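PDB 4MZD: nisin leader peptide-processing serine protease NisP from Lactococcus lactis subsp. lactis, which probably acts as a subtilisin-like serine endopeptidase that removes the leader peptide from the nisin precursor during biosynthesis of this antibiotic. Local coordinates for residues A364-K369 with N376-F381. Sequence-based numbering, arbitrary orientation.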
loop_
_atom_site.group_PDB
_atom_site.type_symbol
_atom_site.label_atom_id
_atom_site.label_comp_id
_atom_site.label_asym_id
_atom_site.label_seq_id
_atom_site.Cartn_x
_atom_site.Cartn_y
_atom_site.Cartn_z
ATOM N N ALA A 364 -6.348 11.702 0.459
ATOM C CA ALA A 364 -5.755 12.899 1.035
ATOM C C ALA A 364 -6.260 14.154 0.312
ATOM O O ALA A 364 -6.541 15.167 0.953
ATOM C CB ALA A 364 -4.241 12.808 1.009
ATOM N N LEU A 365 -6.398 14.093 -1.012
ATOM C CA LEU A 365 -6.969 15.221 -1.759
ATOM C C LEU A 365 -8.366 15.571 -1.244
ATOM O O LEU A 365 -8.684 16.740 -1.055
ATOM C CB LEU A 365 -7.029 14.914 -3.259
ATOM C CG LEU A 365 -5.700 14.810 -4.017
ATOM C CD1 LEU A 365 -5.923 14.267 -5.416
ATOM C CD2 LEU A 365 -4.971 16.147 -4.071
ATOM N N VAL A 366 -9.187 14.542 -1.015
ATOM C CA VAL A 366 -10.551 14.692 -0.506
ATOM C C VAL A 366 -10.585 15.292 0.891
ATOM O O VAL A 366 -11.392 16.177 1.192
ATOM C CB VAL A 366 -11.266 13.306 -0.442
ATOM C CG1 VAL A 366 -12.579 13.403 0.333
ATOM C CG2 VAL A 366 -11.485 12.755 -1.829
ATOM N N VAL A 367 -9.721 14.784 1.758
ATOM C CA VAL A 367 -9.647 15.294 3.118
ATOM C C VAL A 367 -9.363 16.791 3.088
ATOM O O VAL A 367 -10.000 17.572 3.790
ATOM C CB VAL A 367 -8.566 14.556 3.934
ATOM C CG1 VAL A 367 -8.266 15.295 5.226
ATOM C CG2 VAL A 367 -9.009 13.128 4.229
ATOM N N ASP A 368 -8.411 17.178 2.249
ATOM C CA ASP A 368 -8.006 18.572 2.128
ATOM C C ASP A 368 -9.096 19.431 1.471
ATOM O O ASP A 368 -9.427 20.507 1.972
ATOM C CB ASP A 368 -6.696 18.646 1.339
ATOM C CG ASP A 368 -6.004 19.987 1.466
ATOM O OD1 ASP A 368 -5.589 20.340 2.589
ATOM O OD2 ASP A 368 -5.839 20.671 0.432
ATOM N N LYS A 369 -9.665 18.952 0.367
ATOM C CA LYS A 369 -10.658 19.731 -0.370
ATOM C C LYS A 369 -11.933 19.973 0.429
ATOM O O LYS A 369 -12.466 21.081 0.441
ATOM C CB LYS A 369 -11.012 19.049 -1.693
ATOM C CG LYS A 369 -12.128 19.761 -2.460
ATOM C CD LYS A 369 -12.486 19.035 -3.752
ATOM C CE LYS A 369 -13.712 19.648 -4.425
ATOM N NZ LYS A 369 -13.415 20.958 -5.064
ATOM N N ASN A 376 -14.457 7.854 9.532
ATOM C CA ASN A 376 -15.618 7.022 9.235
ATOM C C ASN A 376 -16.390 7.585 8.042
ATOM O O ASN A 376 -16.768 6.861 7.117
ATOM C CB ASN A 376 -16.527 6.921 10.460
ATOM C CG ASN A 376 -17.652 5.927 10.270
ATOM O OD1 ASN A 376 -18.643 6.213 9.598
ATOM N ND2 ASN A 376 -17.506 4.749 10.868
ATOM N N GLN A 377 -16.608 8.890 8.072
ATOM C CA GLN A 377 -17.261 9.600 6.984
ATOM C C GLN A 377 -16.438 9.464 5.696
ATOM O O GLN A 377 -16.979 9.278 4.602
ATOM C CB GLN A 377 -17.413 11.071 7.387
ATOM C CG GLN A 377 -18.129 11.964 6.392
ATOM C CD GLN A 377 -18.060 13.428 6.802
ATOM O OE1 GLN A 377 -17.168 13.830 7.557
ATOM N NE2 GLN A 377 -18.998 14.231 6.312
ATOM N N LEU A 378 -15.121 9.526 5.841
ATOM C CA LEU A 378 -14.217 9.475 4.703
ATOM C C LEU A 378 -14.317 8.163 3.911
ATOM O O LEU A 378 -14.414 8.183 2.679
ATOM C CB LEU A 378 -12.784 9.724 5.176
ATOM C CG LEU A 378 -11.726 9.811 4.079
ATOM C CD1 LEU A 378 -12.030 10.938 3.104
ATOM C CD2 LEU A 378 -10.353 9.991 4.702
ATOM N N LYS A 379 -14.298 7.027 4.608
ATOM C CA LYS A 379 -14.410 5.738 3.924
ATOM C C LYS A 379 -15.758 5.600 3.211
ATOM O O LYS A 379 -15.817 5.143 2.067
ATOM C CB LYS A 379 -14.174 4.553 4.872
ATOM C CG LYS A 379 -14.234 3.193 4.178
ATOM C CD LYS A 379 -13.799 2.039 5.084
ATOM C CE LYS A 379 -14.041 0.697 4.392
ATOM N NZ LYS A 379 -13.650 -0.494 5.199
ATOM N N ARG A 380 -16.836 5.999 3.880
ATOM C CA ARG A 380 -18.160 5.970 3.266
ATOM C C ARG A 380 -18.171 6.801 1.987
ATOM O O ARG A 380 -18.718 6.389 0.961
ATOM C CB ARG A 380 -19.234 6.475 4.241
ATOM C CG ARG A 380 -19.544 5.517 5.392
ATOM C CD ARG A 380 -20.703 6.001 6.264
ATOM N NE ARG A 380 -20.277 6.957 7.284
ATOM C CZ ARG A 380 -20.669 8.226 7.335
ATOM N NH1 ARG A 380 -20.227 9.021 8.301
ATOM N NH2 ARG A 380 -21.506 8.701 6.423
ATOM N N PHE A 381 -17.560 7.977 2.050
ATOM C CA PHE A 381 -17.523 8.872 0.905
ATOM C C PHE A 381 -16.775 8.240 -0.269
ATOM O O PHE A 381 -17.220 8.311 -1.414
ATOM C CB PHE A 381 -16.898 10.208 1.305
ATOM C CG PHE A 381 -16.791 11.191 0.182
ATOM C CD1 PHE A 381 -17.904 11.867 -0.283
ATOM C CD2 PHE A 381 -15.570 11.445 -0.411
ATOM C CE1 PHE A 381 -17.796 12.778 -1.317
ATOM C CE2 PHE A 381 -15.457 12.355 -1.445
ATOM C CZ PHE A 381 -16.569 13.022 -1.897
#
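Asn-376 OD1 accepts a nearly straight hydrogen bond from Arg-380 NE (2.9 Å, N-H...O 169°) and a weak one from Arg-380 NH1. The two residues lie one turn apart on helix 375-384, which also carries Leu-378 and Phe-381 toward Val-366 and Val-367. The amide oxygen lies in the guanidinium plane, at its edge, so this pair restrains the arginine along its own helix. Across the contact everything is apolar. Val-367 CG2 presses on Leu-378 CD2 at 3.4 Å, tighter than usual for two methyls, the side chains crossing at about a right angle. The other leucine methyl, CD1, reaches Val-366 CG1 at 3.7 Å. That valine methyl, anti to its own backbone nitrogen (chi1 169°), also meets Phe-381 CE2 at 3.5 Å, approaching the ring obliquely. The short segment axes come no nearer than 11.1 Å and run at 120°; between these two segments only side chains meet. Both helices belong to the subtilisin-like protease domain; helix 356-370 follows the predicted nucleophile Ser-353, but this contact lies near its far end, away from the active site. Leu-400 of helix 397-402 touches both Val-366 and Phe-381, while Leu-378 rests on Ile-241 of strand 241-245 in the central sheet.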